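Local coordinates for putative uncharacterized protein (Chaetomium thermophilum, PDB 4XRI) that belongs to the importin beta family of flexible HEAT-repeat nuclear transport receptors and probably carries protein cargo into the nucleus and binds a small GTPase, at residues 722-733 and 773-783; 813-824 and 857-868. The protein carries 2 engineered substitutions. One frame throughout, in Å; residues are numbered along the deposited sequence.

Contact 1 (722-733 and 773-783); sequences ASAIGGHFETYL and GIIGAMKTSNK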
loop_
_atom_site.group_PDB
_atom_site.type_symbol
_atom_site.label_atom_id
_atom_site.label_comp_id
_atom_site.label_asym_id
_atom_site.label_seq_id
_atom_site.Cartn_x
_atom_site.Cartn_y
_atom_site.Cartn_z
ATOM N N ALA A 722 -23.908 23.996 -0.731
ATOM C CA ALA A 722 -25.356 24.101 -0.585
ATOM C C ALA A 722 -25.732 24.554 0.823
ATOM O O ALA A 722 -26.600 25.408 1.003
ATOM C CB ALA A 722 -26.023 22.769 -0.909
ATOM N N SER A 723 -25.074 23.967 1.818
ATOM C CA SER A 723 -25.299 24.332 3.213
ATOM C C SER A 723 -24.917 25.782 3.477
ATOM O O SER A 723 -25.584 26.485 4.237
ATOM C CB SER A 723 -24.506 23.415 4.148
ATOM O OG SER A 723 -25.107 22.138 4.246
ATOM N N ALA A 724 -23.841 26.226 2.839
ATOM C CA ALA A 724 -23.314 27.562 3.068
ATOM C C ALA A 724 -24.177 28.654 2.442
ATOM O O ALA A 724 -24.352 29.722 3.030
ATOM C CB ALA A 724 -21.886 27.658 2.541
ATOM N N ILE A 725 -24.714 28.396 1.253
ATOM C CA ILE A 725 -25.389 29.445 0.496
ATOM C C ILE A 725 -26.911 29.308 0.462
ATOM O O ILE A 725 -27.597 30.171 -0.084
ATOM C CB ILE A 725 -24.871 29.493 -0.951
ATOM C CG1 ILE A 725 -25.415 28.319 -1.768
ATOM C CG2 ILE A 725 -23.351 29.492 -0.967
ATOM C CD1 ILE A 725 -24.973 28.343 -3.216
ATOM N N GLY A 726 -27.429 28.227 1.041
ATOM C CA GLY A 726 -28.861 28.013 1.167
ATOM C C GLY A 726 -29.669 28.188 -0.109
ATOM O O GLY A 726 -29.472 27.468 -1.089
ATOM N N GLY A 727 -30.580 29.160 -0.092
ATOM C CA GLY A 727 -31.467 29.423 -1.212
ATOM C C GLY A 727 -30.756 29.802 -2.496
ATOM O O GLY A 727 -31.312 29.665 -3.585
ATOM N N HIS A 728 -29.523 30.286 -2.371
ATOM C CA HIS A 728 -28.706 30.614 -3.535
ATOM C C HIS A 728 -28.481 29.402 -4.428
ATOM O O HIS A 728 -28.327 29.536 -5.641
ATOM C CB HIS A 728 -27.351 31.179 -3.109
ATOM C CG HIS A 728 -27.392 32.612 -2.684
ATOM N ND1 HIS A 728 -27.520 32.997 -1.368
ATOM C CD2 HIS A 728 -27.306 33.756 -3.404
ATOM C CE1 HIS A 728 -27.516 34.317 -1.295
ATOM N NE2 HIS A 728 -27.387 34.800 -2.516
ATOM N N PHE A 729 -28.475 28.217 -3.822
ATOM C CA PHE A 729 -28.124 26.995 -4.536
ATOM C C PHE A 729 -29.132 26.623 -5.624
ATOM O O PHE A 729 -28.838 25.789 -6.480
ATOM C CB PHE A 729 -27.968 25.826 -3.559
ATOM C CG PHE A 729 -27.165 24.684 -4.117
ATOM C CD1 PHE A 729 -25.781 24.696 -4.050
ATOM C CD2 PHE A 729 -27.791 23.609 -4.723
ATOM C CE1 PHE A 729 -25.038 23.655 -4.574
ATOM C CE2 PHE A 729 -27.055 22.565 -5.247
ATOM C CZ PHE A 729 -25.677 22.586 -5.171
ATOM N N GLU A 730 -30.311 27.242 -5.602
ATOM C CA GLU A 730 -31.313 26.983 -6.635
ATOM C C GLU A 730 -30.736 27.287 -8.017
ATOM O O GLU A 730 -31.105 26.662 -9.013
ATOM C CB GLU A 730 -32.583 27.807 -6.397
ATOM C CG GLU A 730 -33.683 27.521 -7.405
ATOM C CD GLU A 730 -34.947 28.323 -7.155
ATOM O OE1 GLU A 730 -34.931 29.219 -6.285
ATOM O OE2 GLU A 730 -35.961 28.051 -7.834
ATOM N N THR A 731 -29.810 28.238 -8.058
ATOM C CA THR A 731 -29.100 28.591 -9.282
ATOM C C THR A 731 -28.356 27.391 -9.876
ATOM O O THR A 731 -28.211 27.279 -11.094
ATOM C CB THR A 731 -28.105 29.747 -9.019
ATOM O OG1 THR A 731 -28.832 30.924 -8.643
ATOM C CG2 THR A 731 -27.265 30.055 -10.253
ATOM N N TYR A 732 -27.912 26.479 -9.015
ATOM C CA TYR A 732 -27.109 25.341 -9.462
ATOM C C TYR A 732 -27.854 24.014 -9.430
ATOM O O TYR A 732 -27.310 22.985 -9.828
ATOM C CB TYR A 732 -25.846 25.220 -8.605
ATOM C CG TYR A 732 -25.082 26.513 -8.488
ATOM C CD1 TYR A 732 -24.319 26.987 -9.546
ATOM C CD2 TYR A 732 -25.128 27.266 -7.322
ATOM C CE1 TYR A 732 -23.623 28.172 -9.446
ATOM C CE2 TYR A 732 -24.434 28.455 -7.214
ATOM C CZ TYR A 732 -23.687 28.902 -8.280
ATOM O OH TYR A 732 -23.000 30.083 -8.176
ATOM N N LEU A 733 -29.101 24.042 -8.971
ATOM C CA LEU A 733 -29.842 22.810 -8.714
ATOM C C LEU A 733 -30.048 21.957 -9.962
ATOM O O LEU A 733 -29.850 20.746 -9.923
ATOM C CB LEU A 733 -31.203 23.121 -8.089
ATOM C CG LEU A 733 -32.028 21.877 -7.751
ATOM C CD1 LEU A 733 -31.239 20.945 -6.837
ATOM C CD2 LEU A 733 -33.356 22.259 -7.117
ATOM N N GLY A 773 -26.860 18.130 1.835
ATOM C CA GLY A 773 -26.680 19.569 1.903
ATOM C C GLY A 773 -27.731 20.307 1.096
ATOM O O GLY A 773 -28.209 21.367 1.502
ATOM N N ILE A 774 -28.094 19.740 -0.050
ATOM C CA ILE A 774 -29.085 20.342 -0.931
ATOM C C ILE A 774 -30.478 20.350 -0.298
ATOM O O ILE A 774 -31.171 21.372 -0.319
ATOM C CB ILE A 774 -29.140 19.606 -2.284
ATOM C CG1 ILE A 774 -27.869 19.885 -3.090
ATOM C CG2 ILE A 774 -30.364 20.032 -3.070
ATOM C CD1 ILE A 774 -27.731 19.032 -4.339
ATOM N N ILE A 775 -30.878 19.214 0.270
ATOM C CA ILE A 775 -32.174 19.105 0.940
ATOM C C ILE A 775 -32.293 20.140 2.055
ATOM O O ILE A 775 -33.310 20.817 2.185
ATOM C CB ILE A 775 -32.398 17.694 1.524
ATOM C CG1 ILE A 775 -32.481 16.659 0.401
ATOM C CG2 ILE A 775 -33.672 17.652 2.354
ATOM C CD1 ILE A 775 -32.266 15.240 0.877
ATOM N N GLY A 776 -31.231 20.268 2.843
ATOM C CA GLY A 776 -31.177 21.251 3.908
ATOM C C GLY A 776 -31.260 22.676 3.394
ATOM O O GLY A 776 -31.919 23.525 3.994
ATOM N N ALA A 777 -30.585 22.940 2.279
ATOM C CA ALA A 777 -30.575 24.274 1.681
ATOM C C ALA A 777 -31.961 24.667 1.179
ATOM O O ALA A 777 -32.406 25.799 1.372
ATOM C CB ALA A 777 -29.566 24.341 0.544
ATOM N N MET A 778 -32.648 23.721 0.548
ATOM C CA MET A 778 -33.964 23.988 -0.023
ATOM C C MET A 778 -35.041 24.037 1.056
ATOM O O MET A 778 -36.034 24.753 0.923
ATOM C CB MET A 778 -34.312 22.935 -1.081
ATOM C CG MET A 778 -33.356 22.897 -2.275
ATOM S SD MET A 778 -33.329 24.417 -3.252
ATOM C CE MET A 778 -31.905 25.264 -2.569
ATOM N N LYS A 779 -34.838 23.282 2.131
ATOM C CA LYS A 779 -35.779 23.288 3.243
ATOM C C LYS A 779 -35.758 24.630 3.969
ATOM O O LYS A 779 -36.800 25.255 4.167
ATOM C CB LYS A 779 -35.465 22.159 4.225
ATOM C CG LYS A 779 -36.463 22.046 5.366
ATOM C CD LYS A 779 -35.909 21.187 6.484
ATOM C CE LYS A 779 -34.654 21.812 7.070
ATOM N NZ LYS A 779 -33.966 20.899 8.022
ATOM N N THR A 780 -34.562 25.071 4.352
ATOM C CA THR A 780 -34.401 26.293 5.136
ATOM C C THR A 780 -34.726 27.556 4.343
ATOM O O THR A 780 -34.915 28.628 4.920
ATOM C CB THR A 780 -32.968 26.417 5.690
ATOM O OG1 THR A 780 -32.031 26.436 4.605
ATOM C CG2 THR A 780 -32.650 25.248 6.611
ATOM N N SER A 781 -34.788 27.430 3.021
ATOM C CA SER A 781 -35.144 28.560 2.170
ATOM C C SER A 781 -36.572 28.417 1.659
ATOM O O SER A 781 -37.006 29.171 0.788
ATOM C CB SER A 781 -34.168 28.682 0.996
ATOM O OG SER A 781 -34.224 27.539 0.160
ATOM N N ASN A 782 -37.289 27.443 2.213
ATOM C CA ASN A 782 -38.669 27.165 1.832
ATOM C C ASN A 782 -38.819 26.947 0.332
ATOM O O ASN A 782 -39.721 27.496 -0.302
ATOM C CB ASN A 782 -39.585 28.300 2.291
ATOM C CG ASN A 782 -39.593 28.465 3.795
ATOM O OD1 ASN A 782 -39.330 29.548 4.320
ATOM N ND2 ASN A 782 -39.886 27.380 4.502
ATOM N N LYS A 783 -37.922 26.144 -0.231
ATOM C CA LYS A 783 -37.958 25.825 -1.651
ATOM C C LYS A 783 -38.063 24.323 -1.866
ATOM O O LYS A 783 -37.419 23.779 -2.750
ATOM C CB LYS A 783 -36.709 26.352 -2.362
ATOM C CG LYS A 783 -36.501 27.856 -2.283
ATOM C CD LYS A 783 -35.285 28.271 -3.102
ATOM C CE LYS A 783 -35.048 29.770 -3.027
ATOM N NZ LYS A 783 -33.967 30.232 -3.945
HETATM O O HOH W 1 -27.889 22.116 4.140
#

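Contact 2 (813-824 and 857-868); sequences RASMGVIGDLAD and TIETARWAREQV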
loop_
_atom_site.group_PDB
_atom_site.type_symbol
_atom_site.label_atom_id
_atom_site.label_comp_id
_atom_site.label_asym_id
_atom_site.label_seq_id
_atom_site.Cartn_x
_atom_site.Cartn_y
_atom_site.Cartn_z
ATOM N N ARG A 813 -24.261 5.847 7.091
ATOM C CA ARG A 813 -24.550 6.988 7.952
ATOM C C ARG A 813 -25.163 8.129 7.145
ATOM O O ARG A 813 -26.215 8.663 7.503
ATOM C CB ARG A 813 -23.283 7.464 8.668
ATOM C CG ARG A 813 -23.512 8.652 9.593
ATOM C CD ARG A 813 -22.332 8.890 10.523
ATOM N NE ARG A 813 -21.118 9.268 9.804
ATOM C CZ ARG A 813 -20.081 8.461 9.601
ATOM N NH1 ARG A 813 -20.103 7.219 10.064
ATOM N NH2 ARG A 813 -19.020 8.899 8.938
ATOM N N ALA A 814 -24.499 8.487 6.048
ATOM C CA ALA A 814 -24.972 9.545 5.160
ATOM C C ALA A 814 -26.361 9.240 4.610
ATOM O O ALA A 814 -27.185 10.140 4.438
ATOM C CB ALA A 814 -23.992 9.749 4.017
ATOM N N SER A 815 -26.611 7.962 4.338
ATOM C CA SER A 815 -27.904 7.518 3.827
ATOM C C SER A 815 -29.000 7.722 4.864
ATOM O O SER A 815 -30.075 8.235 4.551
ATOM C CB SER A 815 -27.841 6.048 3.413
ATOM O OG SER A 815 -26.883 5.851 2.389
ATOM N N MET A 816 -28.718 7.311 6.099
ATOM C CA MET A 816 -29.627 7.537 7.216
ATOM C C MET A 816 -29.921 9.024 7.357
ATOM O O MET A 816 -31.068 9.423 7.563
ATOM C CB MET A 816 -29.039 6.991 8.525
ATOM C CG MET A 816 -28.802 5.487 8.561
ATOM S SD MET A 816 -30.305 4.490 8.511
ATOM C CE MET A 816 -30.405 4.086 6.769
ATOM N N GLY A 817 -28.873 9.833 7.236
ATOM C CA GLY A 817 -29.000 11.274 7.329
ATOM C C GLY A 817 -29.955 11.842 6.300
ATOM O O GLY A 817 -30.794 12.679 6.620
ATOM N N VAL A 818 -29.835 11.372 5.062
ATOM C CA VAL A 818 -30.678 11.856 3.974
ATOM C C VAL A 818 -32.136 11.447 4.169
ATOM O O VAL A 818 -33.049 12.237 3.910
ATOM C CB VAL A 818 -30.164 11.347 2.608
ATOM C CG1 VAL A 818 -31.248 11.429 1.541
ATOM C CG2 VAL A 818 -28.943 12.152 2.189
ATOM N N ILE A 819 -32.349 10.220 4.634
ATOM C CA ILE A 819 -33.692 9.741 4.940
ATOM C C ILE A 819 -34.368 10.654 5.961
ATOM O O ILE A 819 -35.510 11.073 5.779
ATOM C CB ILE A 819 -33.666 8.296 5.473
ATOM C CG1 ILE A 819 -33.308 7.323 4.347
ATOM C CG2 ILE A 819 -35.010 7.930 6.087
ATOM C CD1 ILE A 819 -33.034 5.917 4.836
ATOM N N GLY A 820 -33.640 10.973 7.025
ATOM C CA GLY A 820 -34.130 11.878 8.048
ATOM C C GLY A 820 -34.370 13.275 7.507
ATOM O O GLY A 820 -35.403 13.884 7.780
ATOM N N ASP A 821 -33.409 13.783 6.737
ATOM C CA ASP A 821 -33.524 15.102 6.115
ATOM C C ASP A 821 -34.771 15.197 5.248
ATOM O O ASP A 821 -35.492 16.194 5.290
ATOM C CB ASP A 821 -32.285 15.419 5.271
ATOM C CG ASP A 821 -31.039 15.604 6.110
ATOM O OD1 ASP A 821 -31.169 15.915 7.312
ATOM O OD2 ASP A 821 -29.928 15.446 5.563
ATOM N N LEU A 822 -35.021 14.151 4.465
ATOM C CA LEU A 822 -36.182 14.107 3.583
ATOM C C LEU A 822 -37.488 14.150 4.368
ATOM O O LEU A 822 -38.449 14.799 3.954
ATOM C CB LEU A 822 -36.143 12.854 2.708
ATOM C CG LEU A 822 -35.205 12.924 1.503
ATOM C CD1 LEU A 822 -35.119 11.578 0.803
ATOM C CD2 LEU A 822 -35.676 14.005 0.541
ATOM N N ALA A 823 -37.511 13.451 5.499
ATOM C CA ALA A 823 -38.674 13.433 6.381
ATOM C C ALA A 823 -38.977 14.834 6.892
ATOM O O ALA A 823 -40.129 15.275 6.894
ATOM C CB ALA A 823 -38.443 12.487 7.543
ATOM N N ASP A 824 -37.929 15.528 7.322
ATOM C CA ASP A 824 -38.047 16.903 7.788
ATOM C C ASP A 824 -38.520 17.830 6.675
ATOM O O ASP A 824 -39.388 18.674 6.888
ATOM C CB ASP A 824 -36.707 17.394 8.340
ATOM C CG ASP A 824 -36.670 17.404 9.853
ATOM O OD1 ASP A 824 -35.723 16.828 10.430
ATOM O OD2 ASP A 824 -37.581 17.997 10.463
ATOM N N THR A 857 -23.120 6.975 13.728
ATOM C CA THR A 857 -23.920 6.260 12.743
ATOM C C THR A 857 -25.192 5.672 13.343
ATOM O O THR A 857 -26.281 5.826 12.787
ATOM C CB THR A 857 -23.104 5.125 12.098
ATOM O OG1 THR A 857 -21.873 5.649 11.582
ATOM C CG2 THR A 857 -23.889 4.474 10.971
ATOM N N ILE A 858 -25.045 5.000 14.479
ATOM C CA ILE A 858 -26.170 4.353 15.141
ATOM C C ILE A 858 -27.187 5.387 15.624
ATOM O O ILE A 858 -28.396 5.161 15.557
ATOM C CB ILE A 858 -25.693 3.488 16.322
ATOM C CG1 ILE A 858 -24.764 2.382 15.820
ATOM C CG2 ILE A 858 -26.875 2.877 17.061
ATOM C CD1 ILE A 858 -24.093 1.594 16.923
ATOM N N GLU A 859 -26.693 6.529 16.095
ATOM C CA GLU A 859 -27.568 7.625 16.498
ATOM C C GLU A 859 -28.301 8.206 15.295
ATOM O O GLU A 859 -29.486 8.535 15.375
ATOM C CB GLU A 859 -26.772 8.720 17.205
ATOM C CG GLU A 859 -26.354 8.365 18.617
ATOM C CD GLU A 859 -25.386 9.371 19.202
ATOM O OE1 GLU A 859 -24.912 10.248 18.448
ATOM O OE2 GLU A 859 -25.098 9.288 20.415
ATOM N N THR A 860 -27.588 8.335 14.181
ATOM C CA THR A 860 -28.178 8.834 12.946
ATOM C C THR A 860 -29.246 7.869 12.445
ATOM O O THR A 860 -30.279 8.282 11.916
ATOM C CB THR A 860 -27.114 9.035 11.848
ATOM O OG1 THR A 860 -26.036 9.826 12.361
ATOM C CG2 THR A 860 -27.716 9.730 10.636
ATOM N N ALA A 861 -28.986 6.577 12.622
ATOM C CA ALA A 861 -29.931 5.542 12.229
ATOM C C ALA A 861 -31.173 5.583 13.112
ATOM O O ALA A 861 -32.289 5.354 12.642
ATOM C CB ALA A 861 -29.276 4.172 12.296
ATOM N N ARG A 862 -30.973 5.875 14.393
ATOM C CA ARG A 862 -32.089 6.005 15.322
ATOM C C ARG A 862 -32.936 7.219 14.974
ATOM O O ARG A 862 -34.167 7.155 15.003
ATOM C CB ARG A 862 -31.586 6.098 16.762
ATOM C CG ARG A 862 -31.102 4.771 17.308
ATOM C CD ARG A 862 -30.675 4.873 18.760
ATOM N NE ARG A 862 -30.290 3.567 19.282
ATOM C CZ ARG A 862 -29.360 3.374 20.212
ATOM N NH1 ARG A 862 -29.077 2.146 20.618
ATOM N NH2 ARG A 862 -28.712 4.409 20.730
ATOM N N TRP A 863 -32.275 8.323 14.641
ATOM C CA TRP A 863 -32.975 9.524 14.205
ATOM C C TRP A 863 -33.779 9.236 12.947
ATOM O O TRP A 863 -34.918 9.679 12.815
ATOM C CB TRP A 863 -31.992 10.668 13.952
ATOM C CG TRP A 863 -32.641 11.884 13.360
ATOM C CD1 TRP A 863 -33.653 12.619 13.906
ATOM C CD2 TRP A 863 -32.319 12.510 12.113
ATOM N NE1 TRP A 863 -33.985 13.661 13.075
ATOM C CE2 TRP A 863 -33.177 13.618 11.964
ATOM C CE3 TRP A 863 -31.387 12.245 11.103
ATOM C CZ2 TRP A 863 -33.138 14.456 10.855
ATOM C CZ3 TRP A 863 -31.346 13.078 10.000
ATOM C CH2 TRP A 863 -32.214 14.171 9.887
ATOM N N ALA A 864 -33.177 8.485 12.029
ATOM C CA ALA A 864 -33.842 8.102 10.791
ATOM C C ALA A 864 -35.102 7.299 11.084
ATOM O O ALA A 864 -36.158 7.571 10.521
ATOM C CB ALA A 864 -32.898 7.308 9.900
ATOM N N ARG A 865 -34.985 6.317 11.973
ATOM C CA ARG A 865 -36.126 5.493 12.362
ATOM C C ARG A 865 -37.256 6.347 12.922
ATOM O O ARG A 865 -38.413 6.208 12.521
ATOM C CB ARG A 865 -35.714 4.447 13.398
ATOM C CG ARG A 865 -36.894 3.735 14.041
ATOM C CD ARG A 865 -36.445 2.753 15.108
ATOM N NE ARG A 865 -35.538 3.369 16.071
ATOM C CZ ARG A 865 -35.040 2.744 17.134
ATOM N NH1 ARG A 865 -35.366 1.482 17.375
ATOM N NH2 ARG A 865 -34.220 3.384 17.954
ATOM N N GLU A 866 -36.906 7.236 13.848
ATOM C CA GLU A 866 -37.878 8.116 14.477
ATOM C C GLU A 866 -38.517 9.029 13.435
ATOM O O GLU A 866 -39.732 9.205 13.424
ATOM C CB GLU A 866 -37.223 8.946 15.581
ATOM C CG GLU A 866 -38.150 9.237 16.745
ATOM C CD GLU A 866 -38.513 7.981 17.509
ATOM O OE1 GLU A 866 -37.623 7.124 17.692
ATOM O OE2 GLU A 866 -39.686 7.847 17.916
ATOM N N GLN A 867 -37.695 9.594 12.555
ATOM C CA GLN A 867 -38.184 10.440 11.462
ATOM C C GLN A 867 -39.171 9.706 10.565
ATOM O O GLN A 867 -40.201 10.241 10.152
ATOM C CB GLN A 867 -37.008 10.944 10.627
ATOM C CG GLN A 867 -36.188 12.037 11.300
ATOM C CD GLN A 867 -36.949 13.345 11.449
ATOM O OE1 GLN A 867 -37.866 13.457 12.263
ATOM N NE2 GLN A 867 -36.567 14.345 10.659
ATOM N N VAL A 868 -38.823 8.463 10.255
ATOM C CA VAL A 868 -39.714 7.560 9.523
ATOM C C VAL A 868 -41.020 7.414 10.295
ATOM O O VAL A 868 -42.017 7.911 9.837
ATOM C CB VAL A 868 -39.068 6.197 9.279
ATOM C CG1 VAL A 868 -40.041 5.223 8.646
ATOM C CG2 VAL A 868 -37.898 6.366 8.346
#

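Contact 1 (722-733 and 773-783)
The helix end at A722 to I725 and the turn after it lie against the last turns of helix 754-780, G726 and A777 bringing their CA atoms to 4.1 Å. G726, the first residue to leave helical torsions, has positive phi, and A777 CB packs 3.2 Å from A722 O and 3.5 Å from G726 O. A side chain on G727 would be tight against S781, whose CB lies 3.6 Å from G727 CA. From the Schellman motif that ends helix 754-780, where K783 N bonds M778 O, the K783 side chain reaches back, extended. Its NZ donates to G727 O at 2.7 Å, tilted from the carbonyl plane, and makes a salt bridge to E730 OE1, also at 2.7 Å, nearly along its C-O axis. A methionine in its place would probably leave G727 O without this donor and E730 without this countercharge. Deeper in, F729 has CG anti to its backbone N (chi1 -160°), which carries the ring across I774 at about a right angle, CE2 3.5 Å from CG1. M778 folds back through two bends to bring CE to 3.6 Å from G726 O. At the other end, a water links S723 OG to G773 O. Helix 730-743 adds V736, against F729 and I774, while V786 of helix 784-787 packs on E730, L733 and M778.

Contact 2 (813-824 and 857-868)
W863 lays one face of its six-membered ring over G820, whose CA stands 3.8 Å from the ring centroid in a CH-pi contact. With CG anti to the backbone N (chi1 174°), the indole enters as a knob among G817, G820, D821 and D824; a CB on G820 would clash with it. Both aspartates meet the ring at its edge through OD1; D821 OD1 lies 3.3 Å from W863 CH2, carboxylate and ring planes 62° apart. Q867 lays CG on the same face as G820, and its NE2 donates to G820 O at 3.1 Å, from above the carbonyl plane. At the other end R813 crosses T857 at about a right angle and gives NH1 to OG1 at 2.8 Å in the guanidinium plane; E809 also bonds this hydroxyl. Between these ends M816 bends its SD to 3.9 Å from A861 CB; separately, I819 CG2 meets V868 CG2. The segments run 29° from parallel, their axes 8.3 Å apart at closest, a spacing that G820 and A864 permit. Oxygens at the indole's rim, facing partly positive ring hydrogens, probably help hold it; the seam mixes apolar packing with a buried amide bond and edge carboxylates.

The two contacts follow in series along the chain near its C-terminal end, their centres about 19 Å apart, and share no helix. They nevertheless touch: I775, on the side of helix 754-780 turned from contact 1, packs on V818, D821 and L822 of helix 809-825, so one helix of each contact packs against the other. Contact 2 is the more buried, a side-by-side pairing of two continuous helices with an aromatic knob toward one end. Contact 1 is partly buried and joins helix ends and turns, with apolar packing inside and a charged pair toward the rim. Both use glycines for close approach, past a helix end and at helical G773 in contact 1, within a helix in contact 2.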